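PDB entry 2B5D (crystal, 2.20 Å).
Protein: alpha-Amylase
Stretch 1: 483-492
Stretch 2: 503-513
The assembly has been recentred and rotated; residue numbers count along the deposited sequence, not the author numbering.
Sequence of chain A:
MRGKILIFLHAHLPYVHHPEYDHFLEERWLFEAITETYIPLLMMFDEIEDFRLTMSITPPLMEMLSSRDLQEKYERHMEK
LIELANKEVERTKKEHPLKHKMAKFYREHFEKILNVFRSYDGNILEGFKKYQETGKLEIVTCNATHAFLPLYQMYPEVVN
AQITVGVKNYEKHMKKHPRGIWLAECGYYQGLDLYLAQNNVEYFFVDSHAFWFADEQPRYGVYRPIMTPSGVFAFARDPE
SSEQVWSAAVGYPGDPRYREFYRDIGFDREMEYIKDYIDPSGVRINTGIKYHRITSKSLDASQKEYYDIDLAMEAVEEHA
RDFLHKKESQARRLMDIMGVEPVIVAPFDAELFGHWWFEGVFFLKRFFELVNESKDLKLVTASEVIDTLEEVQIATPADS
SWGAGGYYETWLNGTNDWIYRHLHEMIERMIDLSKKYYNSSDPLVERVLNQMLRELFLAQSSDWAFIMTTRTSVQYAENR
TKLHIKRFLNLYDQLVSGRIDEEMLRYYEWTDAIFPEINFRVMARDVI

Stretch 1 483-492: LHIKRFLNLY
Stretch 2 503-513: EMLRYYEWTDA

A single extended arginine, Arg 487, dominates this contact: its aliphatic stem lies over the face of an aromatic ring while its guanidinium reaches a carboxylate just beyond the end of the opposing helix. Residues 483-492 are helical throughout and lie within a longer helix; residues 503-511 form the last part of a second helix, and Asp 512, at phi/psi -108/72, is the first residue to leave helical geometry. The helices run roughly antiparallel, with 146° between their N-to-C directions (signed crossing angle -146°) and axes 11.2 Å apart at closest approach. The register pairs Leu 491 with Leu 505 (CA to CA 7.5 Å), Arg 487 with Tyr 508 (CA to CA 7.6 Å) and, more widely, His 484 with Asp 512 (CA to CA 9.0 Å).

Arg 487 points toward the second helix with chi1 m, chi2 and chi3 both t and chi4 151°, an extended chain suited to spanning the distance to Asp 512. Its CG sits 4.0 Å from the centroid of the Tyr 508 ring, 26° off the ring normal, in a CH-pi contact. Farther out, Arg 487 NH1 donates to Asp 512 OD2 at 3.0 Å, with an N-H...O angle of 146°, forming a salt bridge that neutralizes a buried charge; the position of OD2 is somewhat uncertain. Asp 512 uses chi1 m and chi2 -16°, and its OD2 lies near the guanidinium plane. Thr 511 (chi1 t) lays its methyl over one guanidinium face, with CG2 3.7 Å from Arg 487 NH1. A water accepts from Arg 487 NH1 at 3.0 Å and makes a weak hydrogen bond with Thr 511 OG1 at 3.4 Å.

Tyr 508, chi1 m and chi2 177°, also points toward its partner helix and serves two chemistries. Its hydroxyl accepts a nearly linear hydrogen bond from Asn 490, ND2 to OH 2.8 Å at 173°; Asn 490 (chi1 m, chi2 -16°) points toward the second helix and supplies the amide donor. The ring edge meets Leu 491, whose CD2 is 3.8 Å from Tyr 508 CD1.

Leu 491 (m, t) starts sideways, but its end comes nearer, placing the same CD2 methyl also 3.8 Å from CD1 of Leu 505 (t, p). Met 504, with chi angles t, t, m, brings SD to 4.0 Å from Asn 490 CB. Altogether the stretches bury 432 Å², both sides summed; Arg 487, Asn 490, Leu 491, Tyr 508 and Asp 512 are all buried.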

# COMPACT_ATOMS: atom_id res chain seq x y z
N LEU A 483 13.35 -2.14 -11.64
CA LEU A 483 13.93 -3.46 -11.83
C LEU A 483 15.07 -3.45 -12.91
O LEU A 483 16.18 -3.91 -12.66
CB LEU A 483 12.82 -4.44 -12.19
CG LEU A 483 13.19 -5.89 -12.52
CD1 LEU A 483 13.87 -6.52 -11.32
CD2 LEU A 483 11.92 -6.60 -12.84
N HIS A 484 14.80 -2.89 -14.09
CA HIS A 484 15.83 -2.74 -15.11
C HIS A 484 16.94 -1.77 -14.74
O HIS A 484 18.09 -2.01 -15.08
CB HIS A 484 15.17 -2.42 -16.46
CG HIS A 484 14.28 -3.53 -16.92
ND1 HIS A 484 12.92 -3.40 -17.04
CD2 HIS A 484 14.56 -4.82 -17.19
CE1 HIS A 484 12.39 -4.55 -17.43
NE2 HIS A 484 13.37 -5.43 -17.54
N ILE A 485 16.63 -0.70 -14.02
CA ILE A 485 17.70 0.15 -13.57
C ILE A 485 18.68 -0.66 -12.71
O ILE A 485 19.90 -0.64 -12.94
CB ILE A 485 17.17 1.38 -12.80
CG1 ILE A 485 16.56 2.38 -13.78
CG2 ILE A 485 18.31 2.07 -12.04
CD1 ILE A 485 15.69 3.45 -13.10
N LYS A 486 18.14 -1.39 -11.73
CA LYS A 486 18.90 -2.18 -10.77
C LYS A 486 19.73 -3.26 -11.46
O LYS A 486 20.90 -3.43 -11.12
CB LYS A 486 17.97 -2.82 -9.72
CG LYS A 486 18.72 -3.67 -8.66
CD LYS A 486 18.92 -2.91 -7.31
CE LYS A 486 19.34 -3.83 -6.09
NZ LYS A 486 20.80 -4.27 -6.12
N ARG A 487 19.13 -3.99 -12.40
CA ARG A 487 19.87 -4.97 -13.16
C ARG A 487 21.06 -4.33 -13.89
O ARG A 487 22.18 -4.88 -13.91
CB ARG A 487 18.92 -5.70 -14.12
CG ARG A 487 17.90 -6.56 -13.40
CD ARG A 487 17.11 -7.46 -14.34
NE ARG A 487 16.23 -8.36 -13.56
CZ ARG A 487 15.06 -8.87 -13.96
NH1 ARG A 487 14.54 -8.55 -15.16
NH2 ARG A 487 14.37 -9.69 -13.15
N PHE A 488 20.85 -3.14 -14.47
CA PHE A 488 21.91 -2.44 -15.18
C PHE A 488 23.05 -2.07 -14.22
O PHE A 488 24.23 -2.22 -14.56
CB PHE A 488 21.37 -1.18 -15.90
CG PHE A 488 22.44 -0.32 -16.55
CD1 PHE A 488 22.62 -0.34 -17.95
CD2 PHE A 488 23.23 0.52 -15.79
CE1 PHE A 488 23.59 0.45 -18.56
CE2 PHE A 488 24.20 1.32 -16.38
CZ PHE A 488 24.39 1.29 -17.78
N LEU A 489 22.70 -1.56 -13.04
CA LEU A 489 23.72 -1.14 -12.09
C LEU A 489 24.54 -2.31 -11.52
O LEU A 489 25.75 -2.18 -11.27
CB LEU A 489 23.10 -0.37 -10.94
CG LEU A 489 22.34 0.89 -11.26
CD1 LEU A 489 21.48 1.30 -10.05
CD2 LEU A 489 23.28 2.02 -11.63
N ASN A 490 23.88 -3.44 -11.31
CA ASN A 490 24.56 -4.66 -10.94
C ASN A 490 25.60 -5.03 -11.96
O ASN A 490 26.72 -5.33 -11.60
CB ASN A 490 23.59 -5.83 -10.76
CG ASN A 490 22.78 -5.72 -9.49
OD1 ASN A 490 23.11 -4.95 -8.59
ND2 ASN A 490 21.68 -6.46 -9.43
N LEU A 491 25.24 -5.03 -13.24
CA LEU A 491 26.24 -5.39 -14.24
C LEU A 491 27.35 -4.34 -14.31
O LEU A 491 28.51 -4.67 -14.51
CB LEU A 491 25.61 -5.59 -15.60
CG LEU A 491 24.52 -6.63 -15.69
CD1 LEU A 491 23.56 -6.23 -16.81
CD2 LEU A 491 25.10 -8.00 -15.94
N TYR A 492 26.98 -3.08 -14.14
CA TYR A 492 27.94 -2.01 -14.22
C TYR A 492 28.99 -2.23 -13.15
O TYR A 492 30.21 -2.12 -13.42
CB TYR A 492 27.26 -0.65 -14.03
CG TYR A 492 28.21 0.50 -13.95
CD1 TYR A 492 28.82 1.00 -15.11
CD2 TYR A 492 28.54 1.09 -12.72
CE1 TYR A 492 29.72 2.07 -15.05
CE2 TYR A 492 29.45 2.14 -12.65
CZ TYR A 492 30.04 2.63 -13.82
OH TYR A 492 30.93 3.69 -13.78
N GLU A 503 26.78 -16.27 -13.44
CA GLU A 503 25.50 -16.93 -13.21
C GLU A 503 24.35 -15.93 -13.18
O GLU A 503 23.26 -16.20 -13.70
CB GLU A 503 25.54 -17.74 -11.91
CG GLU A 503 26.41 -19.00 -12.00
CD GLU A 503 25.96 -20.06 -10.99
OE1 GLU A 503 25.16 -20.95 -11.40
OE2 GLU A 503 26.39 -19.98 -9.80
N MET A 504 24.60 -14.79 -12.52
CA MET A 504 23.69 -13.66 -12.54
C MET A 504 23.51 -13.14 -13.98
O MET A 504 22.40 -12.96 -14.43
CB MET A 504 24.21 -12.53 -11.64
CG MET A 504 23.17 -11.42 -11.45
SD MET A 504 23.86 -9.86 -10.85
CE MET A 504 24.16 -10.28 -9.12
N LEU A 505 24.62 -12.93 -14.69
CA LEU A 505 24.57 -12.50 -16.10
C LEU A 505 23.72 -13.43 -16.95
O LEU A 505 22.92 -12.98 -17.75
CB LEU A 505 25.97 -12.35 -16.71
CG LEU A 505 26.03 -12.08 -18.23
CD1 LEU A 505 25.44 -10.71 -18.62
CD2 LEU A 505 27.47 -12.20 -18.70
N ARG A 506 23.88 -14.73 -16.77
CA ARG A 506 23.07 -15.68 -17.52
C ARG A 506 21.61 -15.61 -17.09
O ARG A 506 20.71 -15.99 -17.84
CB ARG A 506 23.56 -17.10 -17.26
CG ARG A 506 24.85 -17.47 -17.89
CD ARG A 506 24.86 -18.99 -18.15
NE ARG A 506 24.76 -19.74 -16.90
CZ ARG A 506 25.77 -19.95 -16.06
NH1 ARG A 506 25.56 -20.65 -14.94
NH2 ARG A 506 27.00 -19.48 -16.33
N TYR A 507 21.39 -15.18 -15.86
CA TYR A 507 20.02 -15.12 -15.37
C TYR A 507 19.37 -13.98 -16.16
O TYR A 507 18.41 -14.20 -16.89
CB TYR A 507 19.94 -14.94 -13.84
CG TYR A 507 18.57 -14.47 -13.42
CD1 TYR A 507 17.45 -15.23 -13.75
CD2 TYR A 507 18.39 -13.26 -12.75
CE1 TYR A 507 16.16 -14.79 -13.45
CE2 TYR A 507 17.10 -12.81 -12.44
CZ TYR A 507 16.00 -13.58 -12.80
OH TYR A 507 14.72 -13.19 -12.49
N TYR A 508 19.94 -12.79 -16.06
CA TYR A 508 19.59 -11.63 -16.88
C TYR A 508 19.45 -11.88 -18.40
O TYR A 508 18.46 -11.45 -19.02
CB TYR A 508 20.61 -10.52 -16.67
CG TYR A 508 20.63 -9.94 -15.28
CD1 TYR A 508 21.56 -8.99 -14.95
CD2 TYR A 508 19.72 -10.35 -14.29
CE1 TYR A 508 21.60 -8.41 -13.71
CE2 TYR A 508 19.75 -9.78 -12.99
CZ TYR A 508 20.71 -8.81 -12.71
OH TYR A 508 20.82 -8.18 -11.47
N GLU A 509 20.41 -12.60 -19.00
CA GLU A 509 20.30 -12.95 -20.42
C GLU A 509 19.04 -13.75 -20.74
O GLU A 509 18.51 -13.70 -21.84
CB GLU A 509 21.53 -13.69 -20.93
CG GLU A 509 22.74 -12.81 -21.12
CD GLU A 509 24.03 -13.61 -21.34
OE1 GLU A 509 24.12 -14.74 -20.80
OE2 GLU A 509 24.97 -13.12 -22.05
N TRP A 510 18.57 -14.47 -19.74
CA TRP A 510 17.46 -15.41 -19.90
C TRP A 510 16.14 -14.72 -19.71
O TRP A 510 15.22 -14.96 -20.47
CB TRP A 510 17.60 -16.53 -18.84
CG TRP A 510 16.46 -17.48 -18.70
CD1 TRP A 510 15.96 -18.32 -19.64
CD2 TRP A 510 15.71 -17.73 -17.49
NE1 TRP A 510 14.94 -19.07 -19.11
CE2 TRP A 510 14.78 -18.74 -17.79
CE3 TRP A 510 15.76 -17.19 -16.18
CZ2 TRP A 510 13.87 -19.25 -16.82
CZ3 TRP A 510 14.86 -17.67 -15.23
CH2 TRP A 510 13.92 -18.69 -15.56
N THR A 511 16.04 -13.91 -18.66
CA THR A 511 14.78 -13.29 -18.35
C THR A 511 14.51 -12.06 -19.26
O THR A 511 13.36 -11.82 -19.71
CB THR A 511 14.60 -12.99 -16.83
OG1 THR A 511 13.26 -12.54 -16.61
CG2 THR A 511 15.56 -11.93 -16.33
N ASP A 512 15.58 -11.31 -19.49
CA ASP A 512 15.55 -10.12 -20.34
C ASP A 512 16.28 -10.46 -21.63
O ASP A 512 17.36 -9.98 -21.84
CB ASP A 512 16.24 -8.97 -19.63
CG ASP A 512 15.47 -8.48 -18.41
OD1 ASP A 512 14.26 -8.81 -18.28
OD2 ASP A 512 16.06 -7.73 -17.61
N ALA A 513 15.65 -11.28 -22.47
CA ALA A 513 16.27 -11.87 -23.67
C ALA A 513 16.00 -11.12 -25.01
O ALA A 513 16.45 -11.58 -26.07
CB ALA A 513 15.83 -13.35 -23.78
O HOH W 1 11.91 -9.46 -16.21